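Local coordinates for cupin 2 conserved barrel domain protein (Leptotrichia buccalis, PDB 3RNS) that is of unknown function but carries the conserved beta-barrel domain of the cupin superfamily, whose members often bind metals or small ligands within the barrel, at residues A[5-10]-A[27-32]; A[140-145]-A[156-161]. All coordinates share one frame; numbering follows the deposited sequence.

Contact 1 (A[5-10]-A[27-32]); sequences VKIEVA and VSMRIL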
loop_
_atom_site.group_PDB
_atom_site.type_symbol
_atom_site.label_atom_id
_atom_site.label_comp_id
_atom_site.label_asym_id
_atom_site.label_seq_id
_atom_site.Cartn_x
_atom_site.Cartn_y
_atom_site.Cartn_z
ATOM N N VAL A 5 11.868 -9.862 -2.316
ATOM C CA VAL A 5 11.311 -8.789 -3.121
ATOM C C VAL A 5 11.145 -9.338 -4.525
ATOM O O VAL A 5 12.116 -9.733 -5.168
ATOM C CB VAL A 5 12.219 -7.517 -3.178
ATOM C CG1 VAL A 5 11.474 -6.359 -3.933
ATOM C CG2 VAL A 5 12.599 -7.100 -1.784
ATOM N N LYS A 6 9.913 -9.364 -5.002
ATOM C CA LYS A 6 9.631 -10.060 -6.255
ATOM C C LYS A 6 9.394 -9.089 -7.400
ATOM O O LYS A 6 9.052 -9.517 -8.496
ATOM C CB LYS A 6 8.474 -11.034 -6.047
ATOM C CG LYS A 6 8.587 -11.813 -4.653
ATOM C CD LYS A 6 8.142 -13.303 -4.607
ATOM C CE LYS A 6 7.454 -13.794 -5.918
ATOM N NZ LYS A 6 6.629 -15.037 -5.785
ATOM N N ILE A 7 9.562 -7.789 -7.136
ATOM C CA ILE A 7 9.571 -6.762 -8.178
ATOM C C ILE A 7 10.899 -6.021 -8.103
ATOM O O ILE A 7 11.604 -6.135 -7.108
ATOM C CB ILE A 7 8.361 -5.790 -8.056
ATOM C CG1 ILE A 7 8.335 -5.022 -6.718
ATOM C CG2 ILE A 7 7.047 -6.556 -8.224
ATOM C CD1 ILE A 7 7.069 -4.083 -6.575
ATOM N N GLU A 8 11.238 -5.282 -9.145
ATOM C CA GLU A 8 12.422 -4.435 -9.164
ATOM C C GLU A 8 12.373 -3.323 -8.096
ATOM O O GLU A 8 11.322 -2.706 -7.906
ATOM C CB GLU A 8 12.569 -3.795 -10.547
ATOM C CG GLU A 8 13.509 -4.575 -11.481
ATOM C CD GLU A 8 13.778 -3.803 -12.764
ATOM O OE1 GLU A 8 14.965 -3.528 -13.092
ATOM O OE2 GLU A 8 12.773 -3.441 -13.417
ATOM N N VAL A 9 13.496 -3.090 -7.413
ATOM C CA VAL A 9 13.641 -2.032 -6.446
ATOM C C VAL A 9 14.080 -0.705 -7.069
ATOM O O VAL A 9 14.574 -0.664 -8.184
ATOM C CB VAL A 9 14.578 -2.469 -5.304
ATOM C CG1 VAL A 9 14.095 -3.808 -4.792
ATOM C CG2 VAL A 9 16.097 -2.547 -5.752
ATOM N N ALA A 10 13.827 0.390 -6.342
ATOM C CA ALA A 10 14.335 1.716 -6.660
ATOM C C ALA A 10 13.858 2.157 -8.040
ATOM O O ALA A 10 14.619 2.779 -8.786
ATOM C CB ALA A 10 15.881 1.746 -6.566
ATOM N N VAL A 27 -6.687 -12.611 -10.158
ATOM C CA VAL A 27 -5.257 -12.690 -10.356
ATOM C C VAL A 27 -4.591 -12.158 -9.110
ATOM O O VAL A 27 -5.037 -11.151 -8.526
ATOM C CB VAL A 27 -4.815 -11.906 -11.621
ATOM C CG1 VAL A 27 -3.248 -11.938 -11.780
ATOM C CG2 VAL A 27 -5.533 -12.470 -12.879
ATOM N N SER A 28 -3.531 -12.839 -8.687
ATOM C CA SER A 28 -2.756 -12.390 -7.543
ATOM C C SER A 28 -1.265 -12.535 -7.748
ATOM O O SER A 28 -0.767 -13.355 -8.533
ATOM C CB SER A 28 -3.242 -13.097 -6.263
ATOM O OG SER A 28 -2.764 -14.427 -6.132
HETATM N N MSE A 29 -0.534 -11.769 -6.963
HETATM C CA MSE A 29 0.916 -11.700 -7.061
HETATM C C MSE A 29 1.483 -11.295 -5.701
HETATM O O MSE A 29 1.062 -10.258 -5.113
HETATM C CB MSE A 29 1.153 -10.544 -8.039
HETATM C CG MSE A 29 2.522 -10.229 -8.439
HETATM SE SE MSE A 29 2.261 -8.711 -9.710
HETATM C CE MSE A 29 3.990 -8.976 -10.111
ATOM N N ARG A 30 2.428 -12.058 -5.207
ATOM C CA ARG A 30 3.120 -11.656 -4.016
ATOM C C ARG A 30 4.216 -10.667 -4.432
ATOM O O ARG A 30 4.963 -10.904 -5.385
ATOM C CB ARG A 30 3.704 -12.848 -3.293
ATOM C CG ARG A 30 4.348 -12.430 -1.987
ATOM C CD ARG A 30 4.143 -13.413 -0.904
ATOM N NE ARG A 30 2.745 -13.614 -0.508
ATOM C CZ ARG A 30 2.387 -14.326 0.566
ATOM N NH1 ARG A 30 3.301 -14.831 1.351
ATOM N NH2 ARG A 30 1.113 -14.506 0.886
ATOM N N ILE A 31 4.306 -9.546 -3.763
ATOM C CA ILE A 31 5.382 -8.647 -4.149
ATOM C C ILE A 31 6.534 -8.540 -3.088
ATOM O O ILE A 31 7.659 -8.347 -3.474
ATOM C CB ILE A 31 4.884 -7.280 -4.597
ATOM C CG1 ILE A 31 4.127 -6.604 -3.526
ATOM C CG2 ILE A 31 3.939 -7.325 -5.875
ATOM C CD1 ILE A 31 3.879 -5.115 -3.926
ATOM N N LEU A 32 6.218 -8.622 -1.787
ATOM C CA LEU A 32 7.226 -8.689 -0.721
ATOM C C LEU A 32 6.831 -9.823 0.192
ATOM O O LEU A 32 5.664 -9.967 0.511
ATOM C CB LEU A 32 7.269 -7.381 0.105
ATOM C CG LEU A 32 8.067 -6.176 -0.410
ATOM C CD1 LEU A 32 7.491 -5.630 -1.702
ATOM C CD2 LEU A 32 8.123 -5.077 0.692
#
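Ile7 and Ile31 hold nearly the same first torsion (chi1 61° and 60°), which places CG1 of each between the backbone N and the carbonyl carbon and leaves CG2 beside the N. It is these two CG2 methyls that meet, 4.0 Å apart, the side chains crossing obliquely. From two residues earlier in strand 27-32, the selenomethionine Met29 reaches the same methyl of Ile7 with the end of its extended chain, CE to CG2 being 4.3 Å. CG2 of Ile7 is thus the one atom of its side chain that both partners share.

One backbone hydrogen bond accompanies this apolar meeting: Lys6 N donates to Ile31 O over 2.9 Å, nearly straight at the hydrogen (170°). The donor is tilted out of the carbonyl plane. A single bridge pairs Val5 with Leu32, and the loop then leaves the strand. The bent chain of Lys6 runs past the backbone oxygens of Arg30 and Ile31, with CB 3.6 Å from Arg30 O. Its NZ stays 6.7 Å from Arg30 NE, like charges that do not touch. In the conformer described, NH1 of Arg30 bonds Asn33 OD1 and the side chain makes a cation-pi contact with Tyr38; an acetate ion also lies near it.

Ile31 and Leu32 both face Ile39 of strand 37-44, a classic beta bulge at the point where the N-terminal loop attaches. Strand 26-33 is outermost in its sheet, with strand 37-44 along one flank and 5-10 bridging to it at Leu32. Phe15 of helix 15-18 touches both Ile7 and Ile31, while Val202 of strand 199-203 meets Val5, Ile7 and Leu32, linking the edge of one sheet to a strand of another.

Contact 2 (A[140-145]-A[156-161]); sequences GKIVSK and TIMSFW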
loop_
_atom_site.group_PDB
_atom_site.type_symbol
_atom_site.label_atom_id
_atom_site.label_comp_id
_atom_site.label_asym_id
_atom_site.label_seq_id
_atom_site.Cartn_x
_atom_site.Cartn_y
_atom_site.Cartn_z
ATOM N N GLY A 140 4.995 24.249 4.579
ATOM C CA GLY A 140 6.382 24.105 5.041
ATOM C C GLY A 140 6.593 22.872 5.906
ATOM O O GLY A 140 7.659 22.733 6.473
ATOM N N LYS A 141 5.599 21.970 5.968
ATOM C CA LYS A 141 5.603 20.868 6.940
ATOM C C LYS A 141 5.468 19.494 6.307
ATOM O O LYS A 141 4.999 19.355 5.176
ATOM C CB LYS A 141 4.493 21.063 7.967
ATOM C CG LYS A 141 4.753 22.268 8.798
ATOM C CD LYS A 141 3.593 22.760 9.537
ATOM C CE LYS A 141 3.953 24.032 10.273
ATOM N NZ LYS A 141 2.623 24.603 10.716
ATOM N N ILE A 142 5.933 18.499 7.060
ATOM C CA ILE A 142 5.646 17.065 6.825
ATOM C C ILE A 142 4.734 16.622 7.963
ATOM O O ILE A 142 5.026 16.904 9.135
ATOM C CB ILE A 142 6.904 16.231 6.872
ATOM C CG1 ILE A 142 7.901 16.701 5.812
ATOM C CG2 ILE A 142 6.596 14.693 6.671
ATOM C CD1 ILE A 142 9.269 15.913 5.752
ATOM N N VAL A 143 3.585 16.052 7.622
ATOM C CA VAL A 143 2.629 15.561 8.625
ATOM C C VAL A 143 2.604 14.075 8.473
ATOM O O VAL A 143 2.391 13.575 7.365
ATOM C CB VAL A 143 1.196 16.073 8.391
ATOM C CG1 VAL A 143 0.271 15.551 9.529
ATOM C CG2 VAL A 143 1.219 17.610 8.293
ATOM N N SER A 144 2.853 13.360 9.559
ATOM C CA SER A 144 2.936 11.890 9.505
ATOM C C SER A 144 1.943 11.289 10.516
ATOM O O SER A 144 1.829 11.759 11.628
ATOM C CB SER A 144 4.393 11.449 9.764
ATOM O OG SER A 144 4.562 10.120 10.261
ATOM N N LYS A 145 1.185 10.275 10.097
ATOM C CA LYS A 145 0.236 9.575 10.961
ATOM C C LYS A 145 0.501 8.093 10.808
ATOM O O LYS A 145 0.346 7.523 9.696
ATOM C CB LYS A 145 -1.198 9.799 10.530
ATOM C CG LYS A 145 -1.858 11.039 10.948
ATOM C CD LYS A 145 -3.356 10.792 11.262
ATOM C CE LYS A 145 -4.063 12.130 11.546
ATOM N NZ LYS A 145 -5.388 12.196 10.867
ATOM N N THR A 156 2.502 3.839 7.624
ATOM C CA THR A 156 2.411 5.234 7.951
ATOM C C THR A 156 1.994 6.010 6.735
ATOM O O THR A 156 2.423 5.677 5.609
ATOM C CB THR A 156 3.805 5.696 8.438
ATOM O OG1 THR A 156 4.098 5.012 9.666
ATOM C CG2 THR A 156 3.841 7.195 8.692
ATOM N N ILE A 157 1.142 7.020 6.930
ATOM C CA ILE A 157 0.774 7.935 5.869
ATOM C C ILE A 157 1.400 9.309 6.132
ATOM O O ILE A 157 1.429 9.764 7.282
ATOM C CB ILE A 157 -0.807 8.007 5.705
ATOM C CG1 ILE A 157 -1.245 9.224 4.900
ATOM C CG2 ILE A 157 -1.550 7.978 7.020
ATOM C CD1 ILE A 157 -1.083 9.008 3.430
HETATM N N MSE A 158 1.863 9.974 5.075
HETATM C CA MSE A 158 2.568 11.256 5.230
HETATM C C MSE A 158 2.191 12.234 4.158
HETATM O O MSE A 158 1.973 11.832 3.023
HETATM C CB MSE A 158 4.089 11.058 5.183
HETATM C CG MSE A 158 4.576 9.814 5.977
HETATM SE SE MSE A 158 6.552 9.617 5.917
HETATM C CE MSE A 158 7.056 11.160 6.872
ATOM N N SER A 159 2.083 13.505 4.526
ATOM C CA SER A 159 1.961 14.609 3.558
ATOM C C SER A 159 3.222 15.464 3.616
ATOM O O SER A 159 3.790 15.693 4.724
ATOM C CB SER A 159 0.718 15.468 3.828
ATOM O OG SER A 159 0.836 16.187 5.061
ATOM N N PHE A 160 3.686 15.895 2.442
ATOM C CA PHE A 160 4.909 16.691 2.323
ATOM C C PHE A 160 4.488 17.969 1.572
ATOM O O PHE A 160 3.903 17.893 0.470
ATOM C CB PHE A 160 5.976 16.007 1.448
ATOM C CG PHE A 160 6.691 14.859 2.079
ATOM C CD1 PHE A 160 6.047 13.643 2.295
ATOM C CD2 PHE A 160 8.064 14.954 2.384
ATOM C CE1 PHE A 160 6.751 12.549 2.854
ATOM C CE2 PHE A 160 8.743 13.862 2.935
ATOM C CZ PHE A 160 8.079 12.691 3.192
ATOM N N TRP A 161 4.760 19.125 2.159
ATOM C CA TRP A 161 4.641 20.364 1.421
ATOM C C TRP A 161 5.853 20.479 0.498
ATOM O O TRP A 161 6.966 20.092 0.856
ATOM C CB TRP A 161 4.577 21.556 2.378
ATOM C CG TRP A 161 4.147 22.787 1.705
ATOM C CD1 TRP A 161 4.966 23.767 1.185
ATOM C CD2 TRP A 161 2.800 23.215 1.467
ATOM N NE1 TRP A 161 4.204 24.769 0.663
ATOM C CE2 TRP A 161 2.873 24.445 0.789
ATOM C CE3 TRP A 161 1.537 22.681 1.780
ATOM C CZ2 TRP A 161 1.722 25.169 0.411
ATOM C CZ3 TRP A 161 0.392 23.368 1.360
ATOM C CH2 TRP A 161 0.496 24.620 0.705
HETATM O O HOH W 1 2.193 18.839 4.641
#
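Ile142 and Phe160 form a non-hydrogen-bonded pair in an antiparallel hairpin whose strands, 142-145 and 156-160, run at 168° to each other with axes 4.6 Å apart at closest approach. Ser144 with Met158 is the next such pair, and between and beyond them Val143 with Ser159 and Lys145 with Ile157 each exchange two backbone hydrogen bonds. Past the strand ends, Trp161 N donates to Lys141 O over 3.0 Å, carrying the pairing one step further.

On the face bearing Ile142, Ser144, Met158 and Phe160, Ile142 lies beside Phe160 and points the same way. Its CG2, anti to the backbone N (chi1 -59° puts CG1 beside it), sits over the centre of the ring in a CH-pi contact, 4.2 Å from the centroid and 7° off the ring normal. CD1 reaches the rim, 3.5 Å from Phe160 CE2. The selenomethionine Met158 bends at chi3, and its CE closes on Ile142 CG2 at 3.6 Å. An alanine in place of Ile142 would probably leave one face of the Phe160 ring without its methyl cover and the Met158 methyl without its nearest neighbour here. Phe160 also stacks on Phe218 of the adjoining strand 218-225, and Leu166 touches both Ile142 and Phe160.

The other face, with Val143, Lys145, Ile157 and Ser159, is mixed. Ser159 OG lies 3.4 Å from Val143 CB, is hydrogen-bonded to Glu136 O and accepts a hydrogen bond from a water that also donates to Lys141 O. At the open end of the hairpin, Gly140 N stands over a face of the Trp161 indole, 3.3 Å from CG. Apolar contacts around Phe160 thus hold one face, while on the mixed face the Ser159 hydroxyl is satisfied by a carbonyl and a water.

Contacts 1 and 2 follow one another in the chain, the first closing before the second opens, and lie on opposite sides of its centre. Their centres are 26 Å apart and their nearest atoms about 13 Å, so neither touches the other. An indirect path exists through the sheet: strands 142-150 and 153-160 of contact 2 belong to the same six-stranded sheet as strand 199-203, whose Val202 packs on 5-10 and on Leu32 of 27-32. Contact 1 thus joins the N-terminal loop to the edge of one sheet and, through Val202, touches another, whose edge hairpin is contact 2. The acetate near Arg30 probably came from the crystallisation liquor and does not by itself establish a functional pocket.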